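Long-range contacts in chitinase (Paenibacillus sp. FPU-7, PDB 5GZT), which probably cleaves chitin and chitodextrins at random internal N-acetyl-beta-D-glucosaminide (1->4)-beta-linkages: residues G277-Y282 with T637-L642; Y501-N506 with D583-P588; Y534-Q539 with P559-Y564; N193-V198 with A273-K278. One frame throughout, in Å; residues are numbered along the deposited sequence.

Interaction 1. Residues G277-Y282 with T637-L642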
loop_
_atom_site.group_PDB
_atom_site.type_symbol
_atom_site.label_atom_id
_atom_site.label_comp_id
_atom_site.label_asym_id
_atom_site.label_seq_id
_atom_site.Cartn_x
_atom_site.Cartn_y
_atom_site.Cartn_z
ATOM N N GLY B 277 2.154 -2.187 7.460
ATOM C CA GLY B 277 1.078 -2.743 6.646
ATOM C C GLY B 277 0.570 -1.879 5.498
ATOM O O GLY B 277 -0.449 -2.192 4.879
ATOM N N LYS B 278 1.290 -0.864 5.118
ATOM C CA LYS B 278 0.822 -0.083 3.977
ATOM C C LYS B 278 1.006 -0.870 2.657
ATOM O O LYS B 278 2.017 -1.590 2.465
ATOM C CB LYS B 278 1.587 1.224 3.842
ATOM C CG LYS B 278 1.239 2.303 4.846
ATOM C CD LYS B 278 1.847 3.637 4.374
ATOM C CE LYS B 278 3.346 3.756 4.546
ATOM N NZ LYS B 278 3.545 4.148 5.984
ATOM N N ILE B 279 0.043 -0.712 1.760
ATOM C CA ILE B 279 0.155 -1.242 0.384
ATOM C C ILE B 279 -0.116 -0.113 -0.543
ATOM O O ILE B 279 -1.214 0.384 -0.580
ATOM C CB ILE B 279 -0.770 -2.406 0.124
ATOM C CG1 ILE B 279 -0.445 -3.574 1.086
ATOM C CG2 ILE B 279 -0.576 -2.849 -1.327
ATOM C CD1 ILE B 279 -1.507 -4.650 1.079
ATOM N N VAL B 280 0.934 0.389 -1.175
ATOM C CA VAL B 280 0.850 1.483 -2.110
ATOM C C VAL B 280 0.713 0.933 -3.541
ATOM O O VAL B 280 1.654 0.379 -4.075
ATOM C CB VAL B 280 2.075 2.374 -2.037
ATOM C CG1 VAL B 280 2.088 3.383 -3.179
ATOM C CG2 VAL B 280 2.048 3.130 -0.703
ATOM N N SER B 281 -0.482 1.057 -4.083
ATOM C CA SER B 281 -0.807 0.691 -5.466
ATOM C C SER B 281 -0.709 1.875 -6.431
ATOM O O SER B 281 -1.507 2.789 -6.347
ATOM C CB SER B 281 -2.198 0.041 -5.510
ATOM O OG SER B 281 -2.664 -0.157 -6.860
ATOM N N TYR B 282 0.290 1.889 -7.303
ATOM C CA TYR B 282 0.414 2.902 -8.359
ATOM C C TYR B 282 -0.625 2.550 -9.400
ATOM O O TYR B 282 -0.769 1.370 -9.743
ATOM C CB TYR B 282 1.784 2.927 -9.045
ATOM C CG TYR B 282 2.814 3.818 -8.387
ATOM C CD1 TYR B 282 3.614 3.346 -7.352
ATOM C CD2 TYR B 282 3.012 5.117 -8.790
ATOM C CE1 TYR B 282 4.590 4.153 -6.765
ATOM C CE2 TYR B 282 3.975 5.918 -8.179
ATOM C CZ TYR B 282 4.765 5.440 -7.158
ATOM O OH TYR B 282 5.759 6.205 -6.563
ATOM N N THR B 637 -2.292 -11.519 -3.416
ATOM C CA THR B 637 -1.247 -12.228 -2.696
ATOM C C THR B 637 -0.576 -11.317 -1.683
ATOM O O THR B 637 -0.276 -11.697 -0.476
ATOM C CB THR B 637 -0.142 -12.770 -3.684
ATOM O OG1 THR B 637 -0.698 -13.687 -4.640
ATOM C CG2 THR B 637 0.920 -13.440 -2.923
ATOM N N ILE B 638 -0.301 -10.121 -2.170
ATOM C CA ILE B 638 0.322 -9.096 -1.331
ATOM C C ILE B 638 -0.511 -8.762 -0.082
ATOM O O ILE B 638 0.005 -8.846 1.071
ATOM C CB ILE B 638 0.710 -7.879 -2.155
ATOM C CG1 ILE B 638 1.859 -8.262 -3.088
ATOM C CG2 ILE B 638 1.264 -6.723 -1.292
ATOM C CD1 ILE B 638 2.194 -7.263 -4.182
ATOM N N TYR B 639 -1.792 -8.444 -0.273
ATOM C CA TYR B 639 -2.716 -8.277 0.808
ATOM C C TYR B 639 -2.782 -9.490 1.729
ATOM O O TYR B 639 -2.697 -9.304 2.980
ATOM C CB TYR B 639 -4.144 -7.918 0.295
ATOM C CG TYR B 639 -5.068 -7.586 1.438
ATOM C CD1 TYR B 639 -5.083 -6.337 2.011
ATOM C CD2 TYR B 639 -5.921 -8.550 1.951
ATOM C CE1 TYR B 639 -5.918 -6.074 3.097
ATOM C CE2 TYR B 639 -6.756 -8.299 3.004
ATOM C CZ TYR B 639 -6.733 -7.078 3.592
ATOM O OH TYR B 639 -7.565 -6.872 4.675
ATOM N N SER B 640 -2.919 -10.703 1.190
ATOM C CA SER B 640 -3.034 -11.887 2.067
ATOM C C SER B 640 -1.840 -12.051 2.978
ATOM O O SER B 640 -1.969 -12.522 4.103
ATOM C CB SER B 640 -3.174 -13.210 1.300
ATOM O OG SER B 640 -4.375 -13.185 0.647
ATOM N N ARG B 641 -0.678 -11.765 2.434
ATOM C CA ARG B 641 0.573 -11.970 3.168
ATOM C C ARG B 641 0.764 -10.962 4.241
ATOM O O ARG B 641 1.140 -11.325 5.359
ATOM C CB ARG B 641 1.733 -11.920 2.219
ATOM C CG ARG B 641 1.809 -13.203 1.453
ATOM C CD ARG B 641 2.660 -14.154 2.306
ATOM N NE ARG B 641 2.501 -15.515 1.853
ATOM C CZ ARG B 641 3.073 -16.555 2.420
ATOM N NH1 ARG B 641 3.907 -16.394 3.442
ATOM N NH2 ARG B 641 2.813 -17.756 1.941
ATOM N N LEU B 642 0.486 -9.699 3.950
ATOM C CA LEU B 642 0.689 -8.688 4.947
ATOM C C LEU B 642 -0.389 -8.624 5.950
ATOM O O LEU B 642 -0.158 -8.076 6.991
ATOM C CB LEU B 642 0.846 -7.294 4.363
ATOM C CG LEU B 642 2.151 -6.964 3.676
ATOM C CD1 LEU B 642 2.068 -5.499 3.303
ATOM C CD2 LEU B 642 3.390 -7.208 4.510
#
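Two extended torsions bring Ile279 and Leu642 together: in Ile279 chi2 (168°) carries CD1 outward from the strand, and in Leu642 chi2 (-175°) carries CD1 outward from the helix. The two side chains slide past each other in opposite directions, so that CG1 of Ile279 lies 3.9 Å from CD1 of Leu642. Beyond that point Ile279 CD1 reaches the helix surface itself, at 3.8 Å from the CA of Tyr639. It also lies 4.2 Å from Ile638 CG2, while the Tyr639 ring borders it obliquely, CD1 of the ring being 4.1 Å from CD1 of Ile279. The methyl thus rests on two adjacent helix residues, while Leu642, about one turn on, meets the chain at CG1. Leu642 CD1 serves the strand a second time, lying 4.0 Å from the carbonyl O of Lys278.

The strand and helix segments run nearly antiparallel, their directions 169° apart and their axes 9.9 Å at closest approach. This is the closure of the TIM barrel of family 18: the first strand, 278-284, lies between strands 303-312 and 619-623, and the last helix, 633-642, covers its outer side. Ile638 rests also on Phe620 of the last strand, and Ile279 on Tyr622. Farther along the first strand, Tyr282 OH bonds Asp407 of the family's DxxDxDxE signature.

Side chain meets side chain here through carbon alone, and the two segments together bury 203 Å². Backbone bonds of Lys278, Ile279 and Val280 go elsewhere, to Phe620 and His303 among others, which implies a fit here by shape and apolar burial.

Interaction 2. Residues Y501-N506 with D583-P588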
loop_
_atom_site.group_PDB
_atom_site.type_symbol
_atom_site.label_atom_id
_atom_site.label_comp_id
_atom_site.label_asym_id
_atom_site.label_seq_id
_atom_site.Cartn_x
_atom_site.Cartn_y
_atom_site.Cartn_z
ATOM N N TYR B 501 16.479 -11.109 -2.642
ATOM C CA TYR B 501 17.841 -11.285 -2.161
ATOM C C TYR B 501 18.865 -11.289 -3.283
ATOM O O TYR B 501 18.548 -11.704 -4.432
ATOM C CB TYR B 501 18.033 -12.586 -1.309
ATOM C CG TYR B 501 17.105 -12.670 -0.120
ATOM C CD1 TYR B 501 17.360 -11.972 1.071
ATOM C CD2 TYR B 501 15.896 -13.364 -0.221
ATOM C CE1 TYR B 501 16.474 -12.022 2.149
ATOM C CE2 TYR B 501 14.983 -13.404 0.836
ATOM C CZ TYR B 501 15.247 -12.719 1.987
ATOM O OH TYR B 501 14.310 -12.780 2.948
ATOM N N SER B 502 20.108 -10.900 -2.937
ATOM C CA SER B 502 21.222 -10.973 -3.875
ATOM C C SER B 502 21.846 -12.336 -3.734
ATOM O O SER B 502 22.420 -12.682 -2.702
ATOM C CB SER B 502 22.308 -9.921 -3.563
ATOM O OG SER B 502 21.807 -8.631 -3.531
ATOM N N ALA B 503 21.794 -13.096 -4.814
ATOM C CA ALA B 503 22.283 -14.431 -4.852
ATOM C C ALA B 503 23.726 -14.543 -5.254
ATOM O O ALA B 503 24.372 -15.532 -4.929
ATOM C CB ALA B 503 21.444 -15.226 -5.858
ATOM N N THR B 504 24.196 -13.582 -6.023
ATOM C CA THR B 504 25.572 -13.440 -6.409
ATOM C C THR B 504 25.993 -11.999 -6.106
ATOM O O THR B 504 25.174 -11.067 -5.916
ATOM C CB THR B 504 25.791 -13.727 -7.944
ATOM O OG1 THR B 504 24.904 -12.920 -8.770
ATOM C CG2 THR B 504 25.572 -15.162 -8.215
ATOM N N ASN B 505 27.300 -11.792 -6.118
ATOM C CA ASN B 505 27.874 -10.569 -5.543
ATOM C C ASN B 505 27.518 -9.290 -6.225
ATOM O O ASN B 505 27.310 -8.276 -5.556
ATOM C CB ASN B 505 29.405 -10.692 -5.464
ATOM C CG ASN B 505 29.873 -11.719 -4.416
ATOM O OD1 ASN B 505 29.145 -12.128 -3.463
ATOM N ND2 ASN B 505 31.115 -12.118 -4.582
ATOM N N ASN B 506 27.360 -9.328 -7.527
ATOM C CA ASN B 506 26.994 -8.127 -8.279
ATOM C C ASN B 506 25.476 -7.991 -8.568
ATOM O O ASN B 506 25.041 -7.040 -9.277
ATOM C CB ASN B 506 27.797 -8.173 -9.583
ATOM C CG ASN B 506 29.309 -8.104 -9.308
ATOM O OD1 ASN B 506 29.741 -7.447 -8.337
ATOM N ND2 ASN B 506 30.110 -8.820 -10.108
ATOM N N ASP B 583 16.238 -20.069 -5.979
ATOM C CA ASP B 583 15.920 -20.267 -4.594
ATOM C C ASP B 583 16.832 -19.536 -3.599
ATOM O O ASP B 583 16.577 -19.633 -2.429
ATOM C CB ASP B 583 15.944 -21.738 -4.177
ATOM C CG ASP B 583 15.016 -21.986 -2.947
ATOM O OD1 ASP B 583 13.869 -21.391 -2.736
ATOM O OD2 ASP B 583 15.457 -22.817 -2.222
ATOM N N THR B 584 17.824 -18.818 -4.059
ATOM C CA THR B 584 18.591 -17.912 -3.172
ATOM C C THR B 584 18.028 -16.495 -3.346
ATOM O O THR B 584 17.636 -15.826 -2.330
ATOM C CB THR B 584 20.031 -17.955 -3.601
ATOM O OG1 THR B 584 20.494 -19.296 -3.530
ATOM C CG2 THR B 584 20.886 -17.057 -2.736
ATOM N N ALA B 585 17.847 -16.031 -4.601
ATOM C CA ALA B 585 17.250 -14.716 -4.783
ATOM C C ALA B 585 15.792 -14.654 -4.419
ATOM O O ALA B 585 15.283 -13.582 -4.102
ATOM C CB ALA B 585 17.386 -14.283 -6.230
ATOM N N LYS B 586 15.096 -15.802 -4.481
ATOM C CA LYS B 586 13.614 -15.882 -4.296
ATOM C C LYS B 586 12.860 -15.155 -5.435
ATOM O O LYS B 586 11.998 -14.373 -5.177
ATOM C CB LYS B 586 13.125 -15.444 -2.949
ATOM C CG LYS B 586 13.892 -16.110 -1.804
ATOM C CD LYS B 586 13.812 -17.651 -1.749
ATOM C CE LYS B 586 14.499 -18.118 -0.461
ATOM N NZ LYS B 586 14.466 -19.561 -0.497
ATOM N N ALA B 587 13.207 -15.475 -6.678
ATOM C CA ALA B 587 12.666 -14.839 -7.843
ATOM C C ALA B 587 12.452 -15.841 -8.978
ATOM O O ALA B 587 13.320 -16.684 -9.262
ATOM C CB ALA B 587 13.597 -13.766 -8.363
ATOM N N PRO B 588 11.376 -15.657 -9.730
ATOM C CA PRO B 588 11.131 -16.535 -10.861
ATOM C C PRO B 588 11.636 -15.890 -12.152
ATOM O O PRO B 588 11.762 -14.649 -12.216
ATOM C CB PRO B 588 9.601 -16.552 -10.909
ATOM C CG PRO B 588 9.274 -15.054 -10.590
ATOM C CD PRO B 588 10.326 -14.647 -9.566
#
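Tyr501 meets the turn of a beta hairpin, made by strands 578-582 and 587-591, in which Lys586 and Ala587 both face Asp582 in a G1 beta bulge. Traced outward, the tyrosine first presents CB, 3.4 Å from the carbonyl O of Thr584. The ring follows obliquely past that same oxygen. At CD2 it meets CG of Lys586 at 3.7 Å, and CE2 lies 3.9 Å from that carbon, which approaches the ring edge near its plane. Asp511 of helix 510-519 also touches this side chain.

The backbone adds the polar link: Tyr501 N donates to Ala585 O over 3.1 Å, nearly straight at 168°, with the donor tilted 24° from the carbonyl plane. Farther along, Ala503 CB packs on Thr584 CG2 at 3.7 Å, and the loop is itself shaped by Gln507, whose amide bonds Tyr501 O and Ala503 N.

The hairpin belongs to a small antiparallel sheet inserted between strand 527-532 and helix 602-614 of the barrel, consistent with the insertion domain of family 18 chitinases. The contact thus joins that domain to the surface loop after strand 478-481.

Lys586 touches the tyrosine only with its inner part. Its bend at chi2 (-61°) places CD, and the chain then leads away to NZ, which bonds Asp583 O at 2.9 Å and, weakly within a salt bridge, Asp583 OD1 at 3.0 Å.

Interaction 3. Residues Y534-Q539 with P559-Y564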
loop_
_atom_site.group_PDB
_atom_site.type_symbol
_atom_site.label_atom_id
_atom_site.label_comp_id
_atom_site.label_asym_id
_atom_site.label_seq_id
_atom_site.Cartn_x
_atom_site.Cartn_y
_atom_site.Cartn_z
ATOM N N TYR B 534 5.514 -6.289 -13.899
ATOM C CA TYR B 534 6.049 -6.418 -15.228
ATOM C C TYR B 534 7.430 -7.056 -15.162
ATOM O O TYR B 534 8.012 -7.229 -14.053
ATOM C CB TYR B 534 6.045 -5.047 -15.943
ATOM C CG TYR B 534 7.079 -4.120 -15.335
ATOM C CD1 TYR B 534 6.803 -3.391 -14.207
ATOM C CD2 TYR B 534 8.372 -4.084 -15.833
ATOM C CE1 TYR B 534 7.816 -2.621 -13.571
ATOM C CE2 TYR B 534 9.361 -3.292 -15.233
ATOM C CZ TYR B 534 9.064 -2.570 -14.091
ATOM O OH TYR B 534 10.059 -1.843 -13.497
ATOM N N SER B 535 7.902 -7.531 -16.302
ATOM C CA SER B 535 9.154 -8.191 -16.416
ATOM C C SER B 535 10.186 -7.323 -17.168
ATOM O O SER B 535 9.796 -6.406 -17.924
ATOM C CB SER B 535 8.984 -9.445 -17.237
ATOM O OG SER B 535 8.458 -9.155 -18.516
ATOM N N ARG B 536 11.445 -7.691 -17.027
ATOM C CA ARG B 536 12.552 -7.203 -17.877
ATOM C C ARG B 536 12.990 -8.381 -18.689
ATOM O O ARG B 536 13.077 -9.516 -18.140
ATOM C CB ARG B 536 13.728 -6.647 -17.056
ATOM C CG ARG B 536 13.389 -5.322 -16.438
ATOM C CD ARG B 536 13.644 -4.207 -17.513
ATOM N NE ARG B 536 13.072 -2.933 -17.102
ATOM C CZ ARG B 536 12.876 -1.922 -17.931
ATOM N NH1 ARG B 536 13.323 -1.962 -19.166
ATOM N NH2 ARG B 536 12.263 -0.879 -17.500
ATOM N N VAL B 537 13.255 -8.124 -19.984
ATOM C CA VAL B 537 13.471 -9.099 -21.002
ATOM C C VAL B 537 14.853 -8.916 -21.591
ATOM O O VAL B 537 15.277 -7.751 -21.772
ATOM C CB VAL B 537 12.410 -8.921 -22.126
ATOM C CG1 VAL B 537 12.559 -9.944 -23.189
ATOM C CG2 VAL B 537 10.993 -9.078 -21.581
ATOM N N TRP B 538 15.543 -10.030 -21.880
ATOM C CA TRP B 538 16.734 -10.048 -22.705
ATOM C C TRP B 538 16.520 -11.000 -23.865
ATOM O O TRP B 538 16.033 -12.124 -23.661
ATOM C CB TRP B 538 17.940 -10.573 -21.966
ATOM C CG TRP B 538 18.589 -9.730 -20.946
ATOM C CD1 TRP B 538 19.896 -9.217 -21.003
ATOM C CD2 TRP B 538 18.122 -9.442 -19.624
ATOM N NE1 TRP B 538 20.199 -8.612 -19.827
ATOM C CE2 TRP B 538 19.153 -8.758 -18.953
ATOM C CE3 TRP B 538 16.960 -9.784 -18.906
ATOM C CZ2 TRP B 538 19.036 -8.344 -17.610
ATOM C CZ3 TRP B 538 16.813 -9.345 -17.600
ATOM C CH2 TRP B 538 17.873 -8.656 -16.952
ATOM N N GLN B 539 16.859 -10.555 -25.091
ATOM C CA GLN B 539 16.856 -11.424 -26.274
ATOM C C GLN B 539 18.241 -11.853 -26.629
ATOM O O GLN B 539 19.236 -11.335 -26.085
ATOM C CB GLN B 539 16.175 -10.682 -27.452
ATOM C CG GLN B 539 14.685 -10.525 -27.229
ATOM C CD GLN B 539 13.947 -9.943 -28.423
ATOM O OE1 GLN B 539 14.526 -9.222 -29.263
ATOM N NE2 GLN B 539 12.646 -10.187 -28.457
ATOM N N PRO B 559 11.285 -6.167 -26.775
ATOM C CA PRO B 559 10.243 -5.319 -26.167
ATOM C C PRO B 559 10.698 -4.575 -24.948
ATOM O O PRO B 559 10.023 -3.614 -24.475
ATOM C CB PRO B 559 9.160 -6.348 -25.763
ATOM C CG PRO B 559 9.880 -7.675 -25.621
ATOM C CD PRO B 559 10.941 -7.601 -26.709
ATOM N N GLY B 560 11.794 -5.045 -24.356
ATOM C CA GLY B 560 12.263 -4.461 -23.065
ATOM C C GLY B 560 11.575 -5.001 -21.808
ATOM O O GLY B 560 12.274 -5.508 -20.862
ATOM N N THR B 561 10.252 -4.772 -21.752
ATOM C CA THR B 561 9.368 -5.149 -20.659
ATOM C C THR B 561 8.145 -5.848 -21.242
ATOM O O THR B 561 7.731 -5.546 -22.326
ATOM C CB THR B 561 8.879 -4.006 -19.763
ATOM O OG1 THR B 561 8.136 -3.092 -20.542
ATOM C CG2 THR B 561 10.031 -3.243 -19.039
ATOM N N ILE B 562 7.631 -6.838 -20.524
ATOM C CA ILE B 562 6.346 -7.470 -20.827
ATOM C C ILE B 562 5.523 -7.483 -19.549
ATOM O O ILE B 562 5.980 -7.955 -18.534
ATOM C CB ILE B 562 6.572 -8.912 -21.330
ATOM C CG1 ILE B 562 7.394 -8.929 -22.579
ATOM C CG2 ILE B 562 5.228 -9.587 -21.622
ATOM C CD1 ILE B 562 7.903 -10.292 -23.027
ATOM N N VAL B 563 4.297 -6.971 -19.564
ATOM C CA VAL B 563 3.493 -6.794 -18.382
ATOM C C VAL B 563 3.010 -8.178 -17.900
ATOM O O VAL B 563 2.945 -9.165 -18.682
ATOM C CB VAL B 563 2.338 -5.807 -18.606
ATOM C CG1 VAL B 563 2.857 -4.463 -19.202
ATOM C CG2 VAL B 563 1.262 -6.407 -19.525
ATOM N N TYR B 564 2.834 -8.317 -16.589
ATOM C CA TYR B 564 2.502 -9.639 -16.006
ATOM C C TYR B 564 1.258 -10.298 -16.664
ATOM O O TYR B 564 1.237 -11.482 -16.837
ATOM C CB TYR B 564 2.222 -9.474 -14.534
ATOM C CG TYR B 564 2.045 -10.753 -13.738
ATOM C CD1 TYR B 564 3.102 -11.668 -13.581
ATOM C CD2 TYR B 564 0.793 -11.100 -13.219
ATOM C CE1 TYR B 564 2.912 -12.853 -12.864
ATOM C CE2 TYR B 564 0.616 -12.250 -12.475
ATOM C CZ TYR B 564 1.666 -13.138 -12.271
ATOM O OH TYR B 564 1.510 -14.289 -11.527
HETATM O O HOH W 1 14.775 -3.128 -21.315
HETATM O O HOH W 2 15.326 -5.233 -20.350
#
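The guanidinium of Arg536 lies over the methyl of Thr561: CG2 stands 3.3 Å from CZ, above the centre of one face. The two side chains run side by side, pointing the same way, and a bend at chi2 (-84°) sets CD of the arginine for this course. Water 1 meets the guanidinium at its edge, 2.8 Å from NH1, while NE forms a salt bridge with Asp485 outside the pair. Tyr534, whose OH also bonds Asp485, flanks the same methyl, with its CD2 3.7 Å from Thr561 CG2. An alanine in place of Arg536 would probably leave Asp485 without its salt-bridge mate and take the guanidinium cover off the Thr561 methyl, leaving Tyr534 beside it.

Strands 534-538 and 561-563 are antiparallel neighbours at the edge of the five-stranded inserted sheet, and Asp485 lies in the MxYD motif of family 18. Ile562 O is gripped twice by Ser535: by N at 3.0 Å, tilted 34° from the carbonyl plane, and by OG at 2.8 Å, in plane on a lone pair. On the face carrying Ser535 and Ile562, Val537 CG2 packs on Ile562 CD1 at 3.6 Å. Gly560 O receives Val537 N at 2.9 Å from above its plane (41° out), and water 2 links it to Val537 O.

Side-chain and water bonds thus add to the strands' backbone bonds; the polar ends of Arg536 and Tyr534 converge on Asp485, which ties this edge to the barrel.

Interaction 4. Residues N193-V198 with A273-K278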
loop_
_atom_site.group_PDB
_atom_site.type_symbol
_atom_site.label_atom_id
_atom_site.label_comp_id
_atom_site.label_asym_id
_atom_site.label_seq_id
_atom_site.Cartn_x
_atom_site.Cartn_y
_atom_site.Cartn_z
ATOM N N ASN B 193 4.387 -6.425 13.289
ATOM C CA ASN B 193 3.620 -7.118 12.256
ATOM C C ASN B 193 2.117 -7.152 12.547
ATOM O O ASN B 193 1.258 -7.074 11.618
ATOM C CB ASN B 193 4.132 -8.542 12.124
ATOM C CG ASN B 193 5.543 -8.621 11.602
ATOM O OD1 ASN B 193 6.191 -7.642 11.215
ATOM N ND2 ASN B 193 6.027 -9.798 11.582
ATOM N N ASP B 194 1.800 -7.223 13.844
ATOM C CA ASP B 194 0.426 -7.281 14.325
ATOM C C ASP B 194 -0.295 -5.920 14.323
ATOM O O ASP B 194 -1.475 -5.844 14.666
ATOM C CB ASP B 194 0.398 -7.858 15.764
ATOM C CG ASP B 194 0.610 -9.385 15.812
ATOM O OD1 ASP B 194 0.190 -10.121 14.870
ATOM O OD2 ASP B 194 1.174 -9.847 16.842
ATOM N N ARG B 195 0.418 -4.861 13.983
ATOM C CA ARG B 195 -0.142 -3.551 13.879
ATOM C C ARG B 195 -0.572 -2.985 15.235
ATOM O O ARG B 195 -1.610 -2.313 15.381
ATOM C CB ARG B 195 -1.210 -3.531 12.763
ATOM C CG ARG B 195 -0.520 -3.737 11.419
ATOM C CD ARG B 195 -1.493 -3.623 10.317
ATOM N NE ARG B 195 -2.337 -4.795 10.377
ATOM C CZ ARG B 195 -3.641 -4.812 10.493
ATOM N NH1 ARG B 195 -4.355 -3.698 10.590
ATOM N NH2 ARG B 195 -4.238 -5.993 10.515
ATOM N N GLN B 196 0.293 -3.244 16.215
ATOM C CA GLN B 196 0.312 -2.456 17.440
ATOM C C GLN B 196 1.204 -1.251 17.341
ATOM O O GLN B 196 2.249 -1.278 16.715
ATOM C CB GLN B 196 0.810 -3.264 18.605
ATOM C CG GLN B 196 -0.152 -4.357 18.960
ATOM C CD GLN B 196 0.343 -5.112 20.155
ATOM O OE1 GLN B 196 1.463 -5.593 20.157
ATOM N NE2 GLN B 196 -0.479 -5.204 21.182
ATOM N N LEU B 197 0.740 -0.191 17.978
ATOM C CA LEU B 197 1.484 1.006 18.200
ATOM C C LEU B 197 2.042 0.980 19.644
ATOM O O LEU B 197 1.309 0.685 20.603
ATOM C CB LEU B 197 0.556 2.189 17.991
ATOM C CG LEU B 197 1.187 3.566 17.999
ATOM C CD1 LEU B 197 2.442 3.612 17.177
ATOM C CD2 LEU B 197 0.211 4.621 17.498
ATOM N N VAL B 198 3.344 1.235 19.768
ATOM C CA VAL B 198 4.029 1.200 21.029
ATOM C C VAL B 198 4.629 2.581 21.201
ATOM O O VAL B 198 5.407 3.015 20.341
ATOM C CB VAL B 198 5.105 0.092 21.083
ATOM C CG1 VAL B 198 5.934 0.186 22.359
ATOM C CG2 VAL B 198 4.438 -1.279 21.046
ATOM N N ALA B 273 3.428 8.488 14.800
ATOM C CA ALA B 273 3.914 7.105 14.728
ATOM C C ALA B 273 3.442 6.451 13.437
ATOM O O ALA B 273 2.447 6.876 12.843
ATOM C CB ALA B 273 3.379 6.281 15.871
ATOM N N PHE B 274 4.104 5.374 13.064
ATOM C CA PHE B 274 3.811 4.713 11.778
ATOM C C PHE B 274 3.476 3.266 12.031
ATOM O O PHE B 274 4.258 2.549 12.648
ATOM C CB PHE B 274 5.022 4.850 10.912
ATOM C CG PHE B 274 5.434 6.271 10.686
ATOM C CD1 PHE B 274 4.732 7.066 9.808
ATOM C CD2 PHE B 274 6.484 6.837 11.401
ATOM C CE1 PHE B 274 5.084 8.385 9.584
ATOM C CE2 PHE B 274 6.832 8.188 11.205
ATOM C CZ PHE B 274 6.123 8.955 10.284
ATOM N N VAL B 275 2.291 2.862 11.594
ATOM C CA VAL B 275 1.795 1.496 11.778
ATOM C C VAL B 275 2.129 0.716 10.476
ATOM O O VAL B 275 1.855 1.204 9.369
ATOM C CB VAL B 275 0.298 1.526 12.149
ATOM C CG1 VAL B 275 -0.332 0.157 12.138
ATOM C CG2 VAL B 275 0.147 2.127 13.557
ATOM N N GLN B 276 2.789 -0.440 10.626
ATOM C CA GLN B 276 3.174 -1.280 9.491
ATOM C C GLN B 276 1.922 -1.652 8.651
ATOM O O GLN B 276 0.791 -1.493 9.080
ATOM C CB GLN B 276 3.863 -2.564 9.979
ATOM C CG GLN B 276 5.243 -2.390 10.571
ATOM C CD GLN B 276 5.818 -3.736 11.062
ATOM O OE1 GLN B 276 5.343 -4.813 10.680
ATOM N NE2 GLN B 276 6.844 -3.678 11.905
ATOM N N GLY B 277 2.154 -2.187 7.460
ATOM C CA GLY B 277 1.078 -2.743 6.646
ATOM C C GLY B 277 0.570 -1.879 5.498
ATOM O O GLY B 277 -0.449 -2.192 4.879
ATOM N N LYS B 278 1.290 -0.864 5.118
ATOM C CA LYS B 278 0.822 -0.083 3.977
ATOM C C LYS B 278 1.006 -0.870 2.657
ATOM O O LYS B 278 2.017 -1.590 2.465
ATOM C CB LYS B 278 1.587 1.224 3.842
ATOM C CG LYS B 278 1.239 2.303 4.846
ATOM C CD LYS B 278 1.847 3.637 4.374
ATOM C CE LYS B 278 3.346 3.756 4.546
ATOM N NZ LYS B 278 3.545 4.148 5.984
#
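Arg195 lies across Val275 at about a right angle, its CB 3.8 Å from Val275 CG1. Its next two carbons both meet one backbone atom: CG stands 3.5 Å and CD 3.4 Å from the carbonyl O of Gln276. A bend at chi3 (-71°) then places NE, and the polar end finds its partner elsewhere, NH1 bonding Leu248 O. Leu197 packs its isobutyl end against Ala273, with CD2 3.9 Å from Ala273 CB; the shorter approach of CD1 is doubtful in the model. Next along the chain, Gln276 extends (chi2 178°) beside Asn193, its CD 3.8 Å from Asn193 N.

Residues 193-196 form the turn joining strands 184-191 and 197-203, in one sheet of a beta sandwich of immunoglobulin-like appearance. Strand 264-284 pairs in the other sheet and then continues, through Gln276 and Gly277, into the first strand of the TIM barrel, so the contact lies at the junction of the two domains.

Gln276 also has a partner on the barrel side: its NE2 donates to Asn616 OD1, in the loop after helix 602-614. An alanine in its place would probably leave Asn616 OD1 without this donor and open a gap beside Asn193. At the phi of Gly277 (102°) a side chain would jam against the carbonyl O of Gln276 and press on Arg195 CD. Tyr643, which touches Arg195, bonds the glycine's O through its hydroxyl.

The second shell holds the turn. Asn192 OD1 accepts from Gln196 N, Ser244 OG from Leu197 N, and Ser191 OG bonds both Gln276 N and Gln196 O, bridging the two segments.

Interactions 1 and 4 are buried and use the same strand, 264-284, sharing Gly277 and Lys278: the first lies against the barrel's last helix, the second where the strand leaves the beta sandwich, their centres 14 Å apart. Interaction 2 is a surface contact and interaction 3 partly buried; both reach the inserted antiparallel sheet, at different strands, with centres 19 Å apart. Chemistry follows place. In interaction 1 aliphatic tips do the work, and interaction 4 mixes apolar packing with side chains (Arg195, Gln276) whose polar ends bond residues outside the pair. Interaction 2 has a single backbone bond across it, while interaction 3, the largest by buried area, combines strand pairing, waters and a guanidinium over a methyl.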